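Local coordinates for MGS-M4 (Unidentified, PDB 4Q3M), which probably reduces carbonyl compounds with a nicotinamide cofactor, as an aldo-keto reductase from a deep-sea metagenome whose substrate is unknown, at residues P153-L165 with C174-M188. Sequence-based numbering, arbitrary orientation.
With SO4 (sulfate ion), chain G.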
loop_
_atom_site.group_PDB
_atom_site.type_symbol
_atom_site.label_atom_id
_atom_site.label_comp_id
_atom_site.label_asym_id
_atom_site.label_seq_id
_atom_site.Cartn_x
_atom_site.Cartn_y
_atom_site.Cartn_z
ATOM N N PRO A 153 16.883 18.456 -0.259
ATOM C CA PRO A 153 16.356 17.125 0.066
ATOM C C PRO A 153 15.207 17.144 1.072
ATOM O O PRO A 153 15.227 17.951 2.002
ATOM C CB PRO A 153 17.574 16.406 0.654
ATOM C CG PRO A 153 18.739 17.071 0.015
ATOM C CD PRO A 153 18.349 18.515 -0.117
ATOM N N PRO A 154 14.211 16.264 0.874
ATOM C CA PRO A 154 13.051 16.114 1.761
ATOM C C PRO A 154 13.461 15.920 3.216
ATOM O O PRO A 154 14.437 15.224 3.496
ATOM C CB PRO A 154 12.358 14.862 1.218
ATOM C CG PRO A 154 12.730 14.833 -0.220
ATOM C CD PRO A 154 14.138 15.354 -0.282
ATOM N N MET A 155 12.716 16.533 4.129
ATOM C CA MET A 155 13.073 16.506 5.540
ATOM C C MET A 155 12.095 15.667 6.354
ATOM O O MET A 155 12.462 15.098 7.383
ATOM C CB MET A 155 13.133 17.931 6.095
ATOM C CG MET A 155 13.978 18.879 5.258
ATOM S SD MET A 155 13.932 20.582 5.844
ATOM C CE MET A 155 14.920 21.396 4.592
ATOM N N VAL A 156 10.850 15.594 5.892
ATOM C CA VAL A 156 9.801 14.881 6.614
ATOM C C VAL A 156 8.902 14.087 5.668
ATOM O O VAL A 156 8.509 14.582 4.611
ATOM C CB VAL A 156 8.926 15.857 7.443
ATOM C CG1 VAL A 156 7.702 15.148 8.011
ATOM C CG2 VAL A 156 9.739 16.500 8.559
ATOM N N ASN A 157 8.590 12.850 6.046
ATOM C CA ASN A 157 7.599 12.053 5.333
ATOM C C ASN A 157 6.491 11.598 6.279
ATOM O O ASN A 157 6.676 10.663 7.060
ATOM C CB ASN A 157 8.254 10.842 4.665
ATOM C CG ASN A 157 7.288 10.065 3.786
ATOM O OD1 ASN A 157 6.252 10.585 3.369
ATOM N ND2 ASN A 157 7.624 8.813 3.499
ATOM N N GLN A 158 5.342 12.263 6.216
ATOM C CA GLN A 158 4.224 11.926 7.091
ATOM C C GLN A 158 3.349 10.833 6.483
ATOM O O GLN A 158 2.663 11.057 5.487
ATOM C CB GLN A 158 3.375 13.163 7.393
ATOM C CG GLN A 158 2.218 12.881 8.339
ATOM C CD GLN A 158 1.342 14.093 8.581
ATOM O OE1 GLN A 158 0.124 14.033 8.423
ATOM N NE2 GLN A 158 1.959 15.202 8.976
ATOM N N VAL A 159 3.376 9.651 7.091
ATOM C CA VAL A 159 2.608 8.518 6.587
ATOM C C VAL A 159 1.847 7.802 7.697
ATOM O O VAL A 159 2.189 7.917 8.875
ATOM C CB VAL A 159 3.514 7.495 5.873
ATOM C CG1 VAL A 159 4.066 8.077 4.579
ATOM C CG2 VAL A 159 4.641 7.050 6.794
ATOM N N GLU A 160 0.811 7.065 7.307
ATOM C CA GLU A 160 0.038 6.256 8.241
ATOM C C GLU A 160 0.928 5.221 8.914
ATOM O O GLU A 160 1.460 4.327 8.257
ATOM C CB GLU A 160 -1.122 5.561 7.526
ATOM C CG GLU A 160 -1.838 4.525 8.380
ATOM C CD GLU A 160 -2.706 3.592 7.561
ATOM O OE1 GLU A 160 -2.972 3.905 6.381
ATOM O OE2 GLU A 160 -3.116 2.538 8.095
ATOM N N THR A 161 1.092 5.350 10.225
ATOM C CA THR A 161 1.944 4.439 10.975
ATOM C C THR A 161 1.375 4.173 12.364
ATOM O O THR A 161 1.165 5.098 13.150
ATOM C CB THR A 161 3.377 4.989 11.111
ATOM O OG1 THR A 161 3.888 5.331 9.816
ATOM C CG2 THR A 161 4.288 3.955 11.753
ATOM N N HIS A 162 1.122 2.903 12.652
ATOM C CA HIS A 162 0.628 2.486 13.957
ATOM C C HIS A 162 1.032 1.041 14.232
ATOM O O HIS A 162 1.783 0.445 13.462
ATOM C CB HIS A 162 -0.890 2.654 14.040
ATOM C CG HIS A 162 -1.612 2.258 12.790
ATOM N ND1 HIS A 162 -1.715 0.949 12.370
ATOM C CD2 HIS A 162 -2.268 3.000 11.867
ATOM C CE1 HIS A 162 -2.403 0.903 11.244
ATOM N NE2 HIS A 162 -2.751 2.134 10.917
ATOM N N VAL A 163 0.529 0.478 15.325
ATOM C CA VAL A 163 0.985 -0.830 15.783
ATOM C C VAL A 163 0.587 -1.983 14.858
ATOM O O VAL A 163 1.161 -3.068 14.937
ATOM C CB VAL A 163 0.464 -1.130 17.201
ATOM C CG1 VAL A 163 1.035 -0.130 18.197
ATOM C CG2 VAL A 163 -1.055 -1.114 17.223
ATOM N N THR A 164 -0.383 -1.756 13.978
ATOM C CA THR A 164 -0.783 -2.791 13.027
ATOM C C THR A 164 -0.178 -2.542 11.645
ATOM O O THR A 164 -0.161 -3.434 10.797
ATOM C CB THR A 164 -2.317 -2.895 12.906
ATOM O OG1 THR A 164 -2.878 -1.590 12.727
ATOM C CG2 THR A 164 -2.906 -3.519 14.162
ATOM N N LEU A 165 0.318 -1.328 11.430
ATOM C CA LEU A 165 1.039 -0.983 10.207
ATOM C C LEU A 165 2.312 -0.228 10.577
ATOM O O LEU A 165 2.353 1.003 10.534
ATOM C CB LEU A 165 0.167 -0.143 9.273
ATOM C CG LEU A 165 0.707 0.115 7.864
ATOM C CD1 LEU A 165 0.638 -1.150 7.020
ATOM C CD2 LEU A 165 -0.045 1.257 7.195
ATOM N N CYS A 174 13.856 5.865 5.031
ATOM C CA CYS A 174 13.870 7.283 5.370
ATOM C C CYS A 174 15.081 7.638 6.227
ATOM O O CYS A 174 15.753 8.640 5.979
ATOM C CB CYS A 174 12.579 7.674 6.092
ATOM S SG CYS A 174 11.095 7.621 5.058
ATOM N N LYS A 175 15.360 6.808 7.228
ATOM C CA LYS A 175 16.493 7.038 8.119
ATOM C C LYS A 175 17.820 6.981 7.368
ATOM O O LYS A 175 18.749 7.723 7.686
ATOM C CB LYS A 175 16.495 6.021 9.264
ATOM C CG LYS A 175 15.504 6.337 10.373
ATOM C CD LYS A 175 15.751 5.475 11.603
ATOM C CE LYS A 175 15.500 4.004 11.315
ATOM N NZ LYS A 175 15.846 3.147 12.484
ATOM N N LYS A 176 17.905 6.103 6.373
ATOM C CA LYS A 176 19.107 6.002 5.553
ATOM C C LYS A 176 19.276 7.241 4.680
ATOM O O LYS A 176 20.395 7.616 4.329
ATOM C CB LYS A 176 19.067 4.747 4.679
ATOM C CG LYS A 176 19.235 3.444 5.445
ATOM C CD LYS A 176 19.240 2.246 4.506
ATOM C CE LYS A 176 19.419 0.944 5.272
ATOM N NZ LYS A 176 19.459 -0.236 4.364
ATOM N N ASN A 177 18.159 7.874 4.334
ATOM C CA ASN A 177 18.183 9.054 3.479
ATOM C C ASN A 177 17.877 10.338 4.246
ATOM O O ASN A 177 17.479 11.342 3.655
ATOM C CB ASN A 177 17.198 8.887 2.324
ATOM C CG ASN A 177 17.615 7.798 1.357
ATOM O OD1 ASN A 177 18.345 8.049 0.398
ATOM N ND2 ASN A 177 17.159 6.576 1.609
ATOM N N ASN A 178 18.065 10.285 5.563
ATOM C CA ASN A 178 17.928 11.450 6.435
ATOM C C ASN A 178 16.559 12.118 6.342
ATOM O O ASN A 178 16.451 13.345 6.345
ATOM C CB ASN A 178 19.023 12.471 6.122
ATOM C CG ASN A 178 20.383 11.826 5.952
ATOM O OD1 ASN A 178 21.010 11.407 6.924
ATOM N ND2 ASN A 178 20.846 11.742 4.710
ATOM N N ILE A 179 15.516 11.300 6.259
ATOM C CA ILE A 179 14.149 11.798 6.232
ATOM C C ILE A 179 13.436 11.433 7.528
ATOM O O ILE A 179 13.370 10.261 7.899
ATOM C CB ILE A 179 13.361 11.231 5.037
ATOM C CG1 ILE A 179 14.063 11.578 3.722
ATOM C CG2 ILE A 179 11.932 11.754 5.042
ATOM C CD1 ILE A 179 13.391 10.996 2.497
ATOM N N GLN A 180 12.912 12.438 8.222
ATOM C CA GLN A 180 12.191 12.194 9.463
ATOM C C GLN A 180 10.798 11.655 9.178
ATOM O O GLN A 180 9.939 12.371 8.663
ATOM C CB GLN A 180 12.095 13.469 10.301
ATOM C CG GLN A 180 11.246 13.315 11.555
ATOM C CD GLN A 180 11.837 12.327 12.543
ATOM O OE1 GLN A 180 13.042 12.326 12.791
ATOM N NE2 GLN A 180 10.987 11.479 13.111
ATOM N N LEU A 181 10.576 10.389 9.512
ATOM C CA LEU A 181 9.263 9.790 9.334
ATOM C C LEU A 181 8.301 10.315 10.391
ATOM O O LEU A 181 8.620 10.341 11.580
ATOM C CB LEU A 181 9.345 8.264 9.397
ATOM C CG LEU A 181 8.088 7.518 8.942
ATOM C CD1 LEU A 181 8.447 6.404 7.974
ATOM C CD2 LEU A 181 7.329 6.965 10.136
ATOM N N GLU A 182 7.126 10.744 9.945
ATOM C CA GLU A 182 6.099 11.243 10.845
ATOM C C GLU A 182 4.865 10.356 10.750
ATOM O O GLU A 182 4.435 9.993 9.656
ATOM C CB GLU A 182 5.752 12.696 10.517
ATOM C CG GLU A 182 4.831 13.362 11.523
ATOM C CD GLU A 182 4.538 14.809 11.173
ATOM O OE1 GLU A 182 4.709 15.183 9.993
ATOM O OE2 GLU A 182 4.140 15.573 12.077
ATOM N N ALA A 183 4.300 10.004 11.898
ATOM C CA ALA A 183 3.179 9.077 11.933
ATOM C C ALA A 183 1.852 9.788 12.153
ATOM O O ALA A 183 1.643 10.415 13.191
ATOM C CB ALA A 183 3.396 8.034 13.019
ATOM N N TYR A 184 0.955 9.697 11.173
ATOM C CA TYR A 184 -0.420 10.119 11.394
ATOM C C TYR A 184 -1.272 8.870 11.580
ATOM O O TYR A 184 -0.826 7.760 11.284
ATOM C CB TYR A 184 -0.942 11.006 10.251
ATOM C CG TYR A 184 -1.345 10.305 8.965
ATOM C CD1 TYR A 184 -2.588 9.689 8.841
ATOM C CD2 TYR A 184 -0.504 10.306 7.860
ATOM C CE1 TYR A 184 -2.963 9.064 7.667
ATOM C CE2 TYR A 184 -0.875 9.687 6.679
ATOM C CZ TYR A 184 -2.104 9.067 6.588
ATOM O OH TYR A 184 -2.476 8.449 5.415
ATOM N N ALA A 185 -2.494 9.065 12.066
ATOM C CA ALA A 185 -3.341 7.970 12.535
ATOM C C ALA A 185 -2.594 7.019 13.477
ATOM O O ALA A 185 -2.596 5.806 13.260
ATOM C CB ALA A 185 -3.911 7.197 11.351
ATOM N N PRO A 186 -1.958 7.558 14.533
ATOM C CA PRO A 186 -1.204 6.664 15.416
ATOM C C PRO A 186 -2.121 5.813 16.290
ATOM O O PRO A 186 -1.688 4.793 16.828
ATOM C CB PRO A 186 -0.383 7.628 16.266
ATOM C CG PRO A 186 -1.223 8.845 16.345
ATOM C CD PRO A 186 -1.937 8.950 15.024
ATOM N N LEU A 187 -3.372 6.238 16.430
ATOM C CA LEU A 187 -4.362 5.475 17.177
ATOM C C LEU A 187 -5.295 4.740 16.220
ATOM O O LEU A 187 -6.430 4.416 16.570
ATOM C CB LEU A 187 -5.162 6.390 18.107
ATOM C CG LEU A 187 -4.351 7.170 19.142
ATOM C CD1 LEU A 187 -5.269 7.873 20.133
ATOM C CD2 LEU A 187 -3.371 6.255 19.862
ATOM N N MET A 188 -4.799 4.496 15.008
ATOM C CA MET A 188 -5.528 3.781 13.960
ATOM C C MET A 188 -6.826 4.475 13.545
ATOM O O MET A 188 -7.720 3.840 12.985
ATOM C CB MET A 188 -5.827 2.343 14.398
ATOM C CG MET A 188 -4.592 1.461 14.503
ATOM S SD MET A 188 -4.977 -0.254 14.912
ATOM C CE MET A 188 -5.988 -0.718 13.509
HETATM S S SO4 G . -5.665 9.137 15.351
HETATM O O1 SO4 G . -7.048 9.240 15.808
HETATM O O2 SO4 G . -5.489 9.940 14.145
HETATM O O3 SO4 G . -4.772 9.628 16.396
HETATM O O4 SO4 G . -5.355 7.740 15.058
HETATM O O HOH W 1 16.800 13.807 2.659
HETATM O O HOH W 2 14.830 15.273 8.110
#
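Gln158 NE2 is gripped twice: it donates to Glu182 OE1 at 2.9 Å and to Asp43 OD1 across the barrel interior. The Glu182 oxygen lies near the amide plane, yet is met from above its own carboxylate, the two planes standing nearly perpendicular. Gln158 reaches there with CG opposite its backbone N (chi1 -178°) and the rest of the chain extended. Shortening Gln158 to an alanine is likely to leave Glu182 OE1 without this amide donor. Further along the same face, the Tyr184 ring lies across Glu160, whose CB sits over it 4.2 Å from the centroid, while Tyr184 OH bonds Asn137 and the Glu160 carboxylate is held by Lys264 and the Ile265 amide. Glu160 also ties down His162, NE2 to OE2 at 2.9 Å; Met188 CG then covers one His162 ring face, 3.6 Å from the centroid. Between the backbones, hydrogen bonds run from Gln180 N to Met155 O (2.8 Å) through to Thr161 N and Tyr184 O. Past the strand, Leu187 N holds O4 of a sulfate, probably from the crystallisation liquor, at 2.8 Å, together with the backbone N atoms of Ser189 and Lys230. Strands 156-160 and 180-184, joined through helix 168-176, form a parallel beta-alpha-beta unit of the TIM barrel.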